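Local coordinates for protein cellulase CEL9M (Clostridium cellulolyticum, PDB 1IA6) that probably acts as an endoglucanase, hydrolysing internal beta-1,4-glucosidic linkages in cellulose and related beta-glucans, at residues E186-G191 with D211-A216; W215-L220 with T231-F236. All coordinates share one frame; numbering follows the deposited sequence.

Interaction 1 (E186-G191 with D211-A216); sequences ELYAMG and DDLAWA. With CA (calcium ion), chain B.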
loop_
_atom_site.group_PDB
_atom_site.type_symbol
_atom_site.label_atom_id
_atom_site.label_comp_id
_atom_site.label_asym_id
_atom_site.label_seq_id
_atom_site.Cartn_x
_atom_site.Cartn_y
_atom_site.Cartn_z
ATOM N N GLU A 186 -20.489 -1.348 6.838
ATOM C CA GLU A 186 -21.291 -0.455 6.008
ATOM C C GLU A 186 -20.677 -0.198 4.637
ATOM O O GLU A 186 -21.388 -0.156 3.635
ATOM C CB GLU A 186 -21.516 0.874 6.728
ATOM C CG GLU A 186 -22.159 0.724 8.096
ATOM C CD GLU A 186 -22.467 2.060 8.742
ATOM O OE1 GLU A 186 -21.672 3.007 8.562
ATOM O OE2 GLU A 186 -23.497 2.159 9.440
ATOM N N LEU A 187 -19.361 -0.022 4.587
ATOM C CA LEU A 187 -18.693 0.231 3.314
ATOM C C LEU A 187 -18.783 -1.002 2.418
ATOM O O LEU A 187 -18.947 -0.892 1.201
ATOM C CB LEU A 187 -17.227 0.614 3.546
ATOM C CG LEU A 187 -16.979 1.920 4.307
ATOM C CD1 LEU A 187 -15.480 2.143 4.448
ATOM C CD2 LEU A 187 -17.616 3.092 3.576
ATOM N N TYR A 188 -18.684 -2.178 3.028
ATOM C CA TYR A 188 -18.782 -3.431 2.285
ATOM C C TYR A 188 -20.193 -3.536 1.711
ATOM O O TYR A 188 -20.375 -3.892 0.549
ATOM C CB TYR A 188 -18.512 -4.620 3.209
ATOM C CG TYR A 188 -18.774 -5.965 2.568
ATOM C CD1 TYR A 188 -17.872 -6.517 1.657
ATOM C CD2 TYR A 188 -19.927 -6.683 2.874
ATOM C CE1 TYR A 188 -18.113 -7.761 1.069
ATOM C CE2 TYR A 188 -20.180 -7.923 2.294
ATOM C CZ TYR A 188 -19.271 -8.456 1.395
ATOM O OH TYR A 188 -19.522 -9.680 0.826
ATOM N N ALA A 189 -21.186 -3.213 2.538
ATOM C CA ALA A 189 -22.583 -3.259 2.120
ATOM C C ALA A 189 -22.799 -2.358 0.908
ATOM O O ALA A 189 -23.461 -2.747 -0.057
ATOM C CB ALA A 189 -23.488 -2.825 3.269
ATOM N N MET A 190 -22.248 -1.149 0.966
ATOM C CA MET A 190 -22.363 -0.202 -0.143
ATOM C C MET A 190 -21.733 -0.794 -1.397
ATOM O O MET A 190 -22.286 -0.696 -2.495
ATOM C CB MET A 190 -21.640 1.107 0.184
ATOM C CG MET A 190 -22.300 1.970 1.243
ATOM S SD MET A 190 -21.248 3.394 1.649
ATOM C CE MET A 190 -21.198 4.241 0.077
ATOM N N GLY A 191 -20.563 -1.399 -1.220
ATOM C CA GLY A 191 -19.845 -1.983 -2.338
ATOM C C GLY A 191 -20.563 -3.102 -3.062
ATOM O O GLY A 191 -20.448 -3.222 -4.283
ATOM N N ASP A 211 -12.441 -8.993 -7.049
ATOM C CA ASP A 211 -11.305 -9.382 -6.227
ATOM C C ASP A 211 -11.358 -8.646 -4.886
ATOM O O ASP A 211 -11.159 -9.241 -3.826
ATOM C CB ASP A 211 -9.992 -9.067 -6.965
ATOM C CG ASP A 211 -9.921 -7.627 -7.468
ATOM O OD1 ASP A 211 -10.936 -7.109 -7.980
ATOM O OD2 ASP A 211 -8.839 -7.014 -7.371
ATOM N N ASP A 212 -11.640 -7.350 -4.936
ATOM C CA ASP A 212 -11.710 -6.545 -3.723
ATOM C C ASP A 212 -12.877 -6.948 -2.822
ATOM O O ASP A 212 -12.724 -7.043 -1.604
ATOM C CB ASP A 212 -11.795 -5.070 -4.115
ATOM C CG ASP A 212 -10.625 -4.650 -4.978
ATOM O OD1 ASP A 212 -9.528 -4.420 -4.429
ATOM O OD2 ASP A 212 -10.793 -4.584 -6.213
ATOM N N LEU A 213 -14.044 -7.188 -3.413
ATOM C CA LEU A 213 -15.200 -7.601 -2.624
ATOM C C LEU A 213 -14.917 -8.911 -1.894
ATOM O O LEU A 213 -15.244 -9.058 -0.716
ATOM C CB LEU A 213 -16.430 -7.780 -3.519
ATOM C CG LEU A 213 -17.173 -6.510 -3.936
ATOM C CD1 LEU A 213 -18.213 -6.856 -4.990
ATOM C CD2 LEU A 213 -17.839 -5.876 -2.720
ATOM N N ALA A 214 -14.312 -9.862 -2.601
ATOM C CA ALA A 214 -13.991 -11.164 -2.021
ATOM C C ALA A 214 -13.000 -10.986 -0.879
ATOM O O ALA A 214 -13.159 -11.561 0.195
ATOM C CB ALA A 214 -13.403 -12.078 -3.086
ATOM N N TRP A 215 -11.970 -10.187 -1.129
ATOM C CA TRP A 215 -10.940 -9.890 -0.140
ATOM C C TRP A 215 -11.550 -9.268 1.124
ATOM O O TRP A 215 -11.285 -9.725 2.237
ATOM C CB TRP A 215 -9.909 -8.955 -0.796
ATOM C CG TRP A 215 -8.949 -8.236 0.104
ATOM C CD1 TRP A 215 -8.943 -6.894 0.383
ATOM C CD2 TRP A 215 -7.784 -8.779 0.745
ATOM N NE1 TRP A 215 -7.845 -6.570 1.143
ATOM C CE2 TRP A 215 -7.118 -7.706 1.381
ATOM C CE3 TRP A 215 -7.238 -10.066 0.839
ATOM C CZ2 TRP A 215 -5.931 -7.882 2.102
ATOM C CZ3 TRP A 215 -6.055 -10.239 1.558
ATOM C CH2 TRP A 215 -5.416 -9.150 2.178
ATOM N N ALA A 216 -12.375 -8.239 0.951
ATOM C CA ALA A 216 -13.011 -7.579 2.087
ATOM C C ALA A 216 -13.910 -8.553 2.843
ATOM O O ALA A 216 -13.981 -8.522 4.071
ATOM C CB ALA A 216 -13.826 -6.380 1.608
HETATM CA CA CA B . -9.455 -4.768 -8.189
HETATM O O HOH W 1 -7.853 -4.005 -6.528
HETATM O O HOH W 2 -9.318 -2.429 -8.674
#
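Tyr188 on helix 174-193 reaches across to Leu213 and Ala216 on helix 210-224. The two helices follow one another in the alpha barrel of this family 9 module. Locally their axes run roughly antiparallel, at 147° and 10.7 Å apart. From CB, the Tyr188 side chain leaves with CG anti to the backbone N (chi1 172°), which carries the ring to the neighbouring helix. At CG the ring packs on Leu220. CD1 then meets the CB of Ala216 at 4.0 Å, from an oblique direction. One atom further, Tyr188 CE1 lies 3.6 Å from the backbone O of Leu213, which sits at the ring edge, close to its plane. CE1 also comes within 4.2 Å of Leu213 CD2. At the tip, OH is hydrogen-bonded to Asp232, and Phe236 packs alongside.

The same Leu213 CD2 methyl rests on the backbone of Gly191, 3.9 Å from its C atom. Gly191 has no side chain, so the methyl touches main chain.

The start of 211-216 holds calcium. Asp211 binds it through both carboxylate oxygens, and Asp212 through OD2 at 2.4 Å. Asp212 OD1 accepts a hydrogen bond of 2.7 Å from water 1, itself a calcium ligand. Water 2, Ser208 (O and OG) and Asp257 O complete eight ligand atoms. Segment 186-191 supplies none.

No hydrogen bond crosses between the segments. They meet by van der Waals contact, mostly apolar, with one ring edge set against a backbone oxygen. The tyrosine hydroxyl at this buried contact is satisfied by a third helix.

Interaction 2 (W215-L220 with T231-F236); sequences WAATWL and TDAEQF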
loop_
_atom_site.group_PDB
_atom_site.type_symbol
_atom_site.label_atom_id
_atom_site.label_comp_id
_atom_site.label_asym_id
_atom_site.label_seq_id
_atom_site.Cartn_x
_atom_site.Cartn_y
_atom_site.Cartn_z
ATOM N N TRP A 215 -11.970 -10.187 -1.129
ATOM C CA TRP A 215 -10.940 -9.890 -0.140
ATOM C C TRP A 215 -11.550 -9.268 1.124
ATOM O O TRP A 215 -11.285 -9.725 2.237
ATOM C CB TRP A 215 -9.909 -8.955 -0.796
ATOM C CG TRP A 215 -8.949 -8.236 0.104
ATOM C CD1 TRP A 215 -8.943 -6.894 0.383
ATOM C CD2 TRP A 215 -7.784 -8.779 0.745
ATOM N NE1 TRP A 215 -7.845 -6.570 1.143
ATOM C CE2 TRP A 215 -7.118 -7.706 1.381
ATOM C CE3 TRP A 215 -7.238 -10.066 0.839
ATOM C CZ2 TRP A 215 -5.931 -7.882 2.102
ATOM C CZ3 TRP A 215 -6.055 -10.239 1.558
ATOM C CH2 TRP A 215 -5.416 -9.150 2.178
ATOM N N ALA A 216 -12.375 -8.239 0.951
ATOM C CA ALA A 216 -13.011 -7.579 2.087
ATOM C C ALA A 216 -13.910 -8.553 2.843
ATOM O O ALA A 216 -13.981 -8.522 4.071
ATOM C CB ALA A 216 -13.826 -6.380 1.608
ATOM N N ALA A 217 -14.586 -9.421 2.098
ATOM C CA ALA A 217 -15.482 -10.407 2.687
ATOM C C ALA A 217 -14.739 -11.408 3.570
ATOM O O ALA A 217 -15.235 -11.785 4.630
ATOM C CB ALA A 217 -16.248 -11.141 1.583
ATOM N N THR A 218 -13.549 -11.839 3.148
ATOM C CA THR A 218 -12.805 -12.800 3.957
ATOM C C THR A 218 -12.403 -12.195 5.301
ATOM O O THR A 218 -12.366 -12.896 6.311
ATOM C CB THR A 218 -11.532 -13.333 3.241
ATOM O OG1 THR A 218 -10.575 -12.282 3.086
ATOM C CG2 THR A 218 -11.889 -13.913 1.874
ATOM N N TRP A 219 -12.111 -10.898 5.325
ATOM C CA TRP A 219 -11.731 -10.260 6.580
ATOM C C TRP A 219 -12.935 -10.088 7.500
ATOM O O TRP A 219 -12.824 -10.259 8.712
ATOM C CB TRP A 219 -11.041 -8.918 6.316
ATOM C CG TRP A 219 -9.649 -9.124 5.812
ATOM C CD1 TRP A 219 -9.177 -8.849 4.560
ATOM C CD2 TRP A 219 -8.572 -9.746 6.521
ATOM N NE1 TRP A 219 -7.872 -9.268 4.445
ATOM C CE2 TRP A 219 -7.476 -9.824 5.634
ATOM C CE3 TRP A 219 -8.426 -10.251 7.824
ATOM C CZ2 TRP A 219 -6.248 -10.388 6.004
ATOM C CZ3 TRP A 219 -7.206 -10.815 8.192
ATOM C CH2 TRP A 219 -6.132 -10.878 7.283
ATOM N N LEU A 220 -14.089 -9.763 6.930
ATOM C CA LEU A 220 -15.283 -9.614 7.749
ATOM C C LEU A 220 -15.626 -10.967 8.365
ATOM O O LEU A 220 -16.166 -11.034 9.468
ATOM C CB LEU A 220 -16.444 -9.065 6.913
ATOM C CG LEU A 220 -16.348 -7.542 6.740
ATOM C CD1 LEU A 220 -17.280 -7.064 5.639
ATOM C CD2 LEU A 220 -16.677 -6.868 8.064
ATOM N N THR A 231 -19.833 -16.962 1.769
ATOM C CA THR A 231 -20.743 -17.317 0.693
ATOM C C THR A 231 -20.632 -16.204 -0.356
ATOM O O THR A 231 -20.578 -16.480 -1.553
ATOM C CB THR A 231 -22.201 -17.430 1.204
ATOM O OG1 THR A 231 -22.282 -18.475 2.183
ATOM C CG2 THR A 231 -23.149 -17.750 0.061
ATOM N N ASP A 232 -20.578 -14.953 0.102
ATOM C CA ASP A 232 -20.446 -13.806 -0.804
ATOM C C ASP A 232 -19.106 -13.868 -1.528
ATOM O O ASP A 232 -19.035 -13.726 -2.749
ATOM C CB ASP A 232 -20.478 -12.473 -0.041
ATOM C CG ASP A 232 -21.861 -12.087 0.439
ATOM O OD1 ASP A 232 -22.852 -12.712 0.014
ATOM O OD2 ASP A 232 -21.947 -11.132 1.242
ATOM N N ALA A 233 -18.042 -14.067 -0.757
ATOM C CA ALA A 233 -16.692 -14.114 -1.303
ATOM C C ALA A 233 -16.509 -15.104 -2.443
ATOM O O ALA A 233 -15.915 -14.768 -3.470
ATOM C CB ALA A 233 -15.693 -14.408 -0.194
ATOM N N GLU A 234 -17.015 -16.320 -2.277
ATOM C CA GLU A 234 -16.863 -17.323 -3.321
ATOM C C GLU A 234 -17.572 -16.928 -4.610
ATOM O O GLU A 234 -17.168 -17.330 -5.700
ATOM C CB GLU A 234 -17.368 -18.681 -2.828
ATOM C CG GLU A 234 -16.617 -19.182 -1.603
ATOM C CD GLU A 234 -16.572 -20.691 -1.525
ATOM O OE1 GLU A 234 -15.890 -21.306 -2.373
ATOM O OE2 GLU A 234 -17.218 -21.262 -0.620
ATOM N N GLN A 235 -18.624 -16.132 -4.479
ATOM C CA GLN A 235 -19.382 -15.675 -5.631
ATOM C C GLN A 235 -18.692 -14.488 -6.314
ATOM O O GLN A 235 -18.585 -14.444 -7.537
ATOM C CB GLN A 235 -20.792 -15.281 -5.188
ATOM C CG GLN A 235 -21.677 -14.747 -6.293
ATOM C CD GLN A 235 -23.008 -14.241 -5.766
ATOM O OE1 GLN A 235 -23.419 -13.119 -6.066
ATOM N NE2 GLN A 235 -23.688 -15.069 -4.979
ATOM N N PHE A 236 -18.206 -13.539 -5.521
ATOM C CA PHE A 236 -17.551 -12.358 -6.078
ATOM C C PHE A 236 -16.214 -12.620 -6.757
ATOM O O PHE A 236 -15.890 -11.992 -7.764
ATOM C CB PHE A 236 -17.350 -11.295 -4.993
ATOM C CG PHE A 236 -18.627 -10.769 -4.412
ATOM C CD1 PHE A 236 -19.724 -10.506 -5.228
ATOM C CD2 PHE A 236 -18.731 -10.516 -3.049
ATOM C CE1 PHE A 236 -20.906 -9.997 -4.690
ATOM C CE2 PHE A 236 -19.907 -10.007 -2.504
ATOM C CZ PHE A 236 -20.995 -9.748 -3.326
#
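Ala217 and Ala233 meet methyl to methyl, CB to CB at 3.8 Å, with both CB atoms directed at the partner helix. This is the main apolar contact. The methyls are small, and the backbones come close: the CA atoms of Ala217 and Ala233 are 5.6 Å apart. Thr218 adds its CG2, a looser 4.4 Å from Ala233 CB. The Thr218 side chain also touches Leu267 and Ile270 of helix 260-271.

The segments belong to helices 210-224 and 228-236, joined by only three residues. They are consecutive helices of the alpha barrel, and between these two segments the backbones are nearest at the alanine pair.

No hydrogen bond crosses between the segments. Within 215-220, Thr218 OG1 donates to Trp215 O at 2.8 Å, one turn back. A chi1 of 67° turns the hydroxyl back toward that carbonyl. It arrives at a C=O...O angle of 132°, tilted 21° from the carbonyl plane. The backbone bonds from Thr218 N and Trp219 N to the same oxygen are weak.

The aromatic contacts lie on 215-220. Trp215 and Trp219 form a T-shaped stack. Trp219 NE1 stands 3.2 Å above the Trp215 ring plane, offset toward its rim. Trp219 also makes a cation-pi contact with Arg266.

The charged groups belong to 231-236. Asp232 is salt-bridged to Lys192, and Glu234 OE1 to Lys273 and hydrogen-bonded to Tyr276.

Both interactions use helix 210-224, and they share Trp215 and Ala216. Interaction 1 sets it against the helix before it, interaction 2 against the helix after it. Their centres are 8 Å apart. The touching residues are buried in both. Each contact also has a helix with an outward side: Ala189 in interaction 1, Thr231 and Gln235 in interaction 2. Interaction 1 relies on a tyrosine and a leucine to span well-separated helices, whereas interaction 2 uses alanines where backbones approach closely. Only interaction 1 includes calcium ligands. The contacts join directly: Leu213 CB packs on Phe236 CD2 at 3.6 Å, and the tyrosine hydroxyl ties the two together, so all three helices meet around Tyr188.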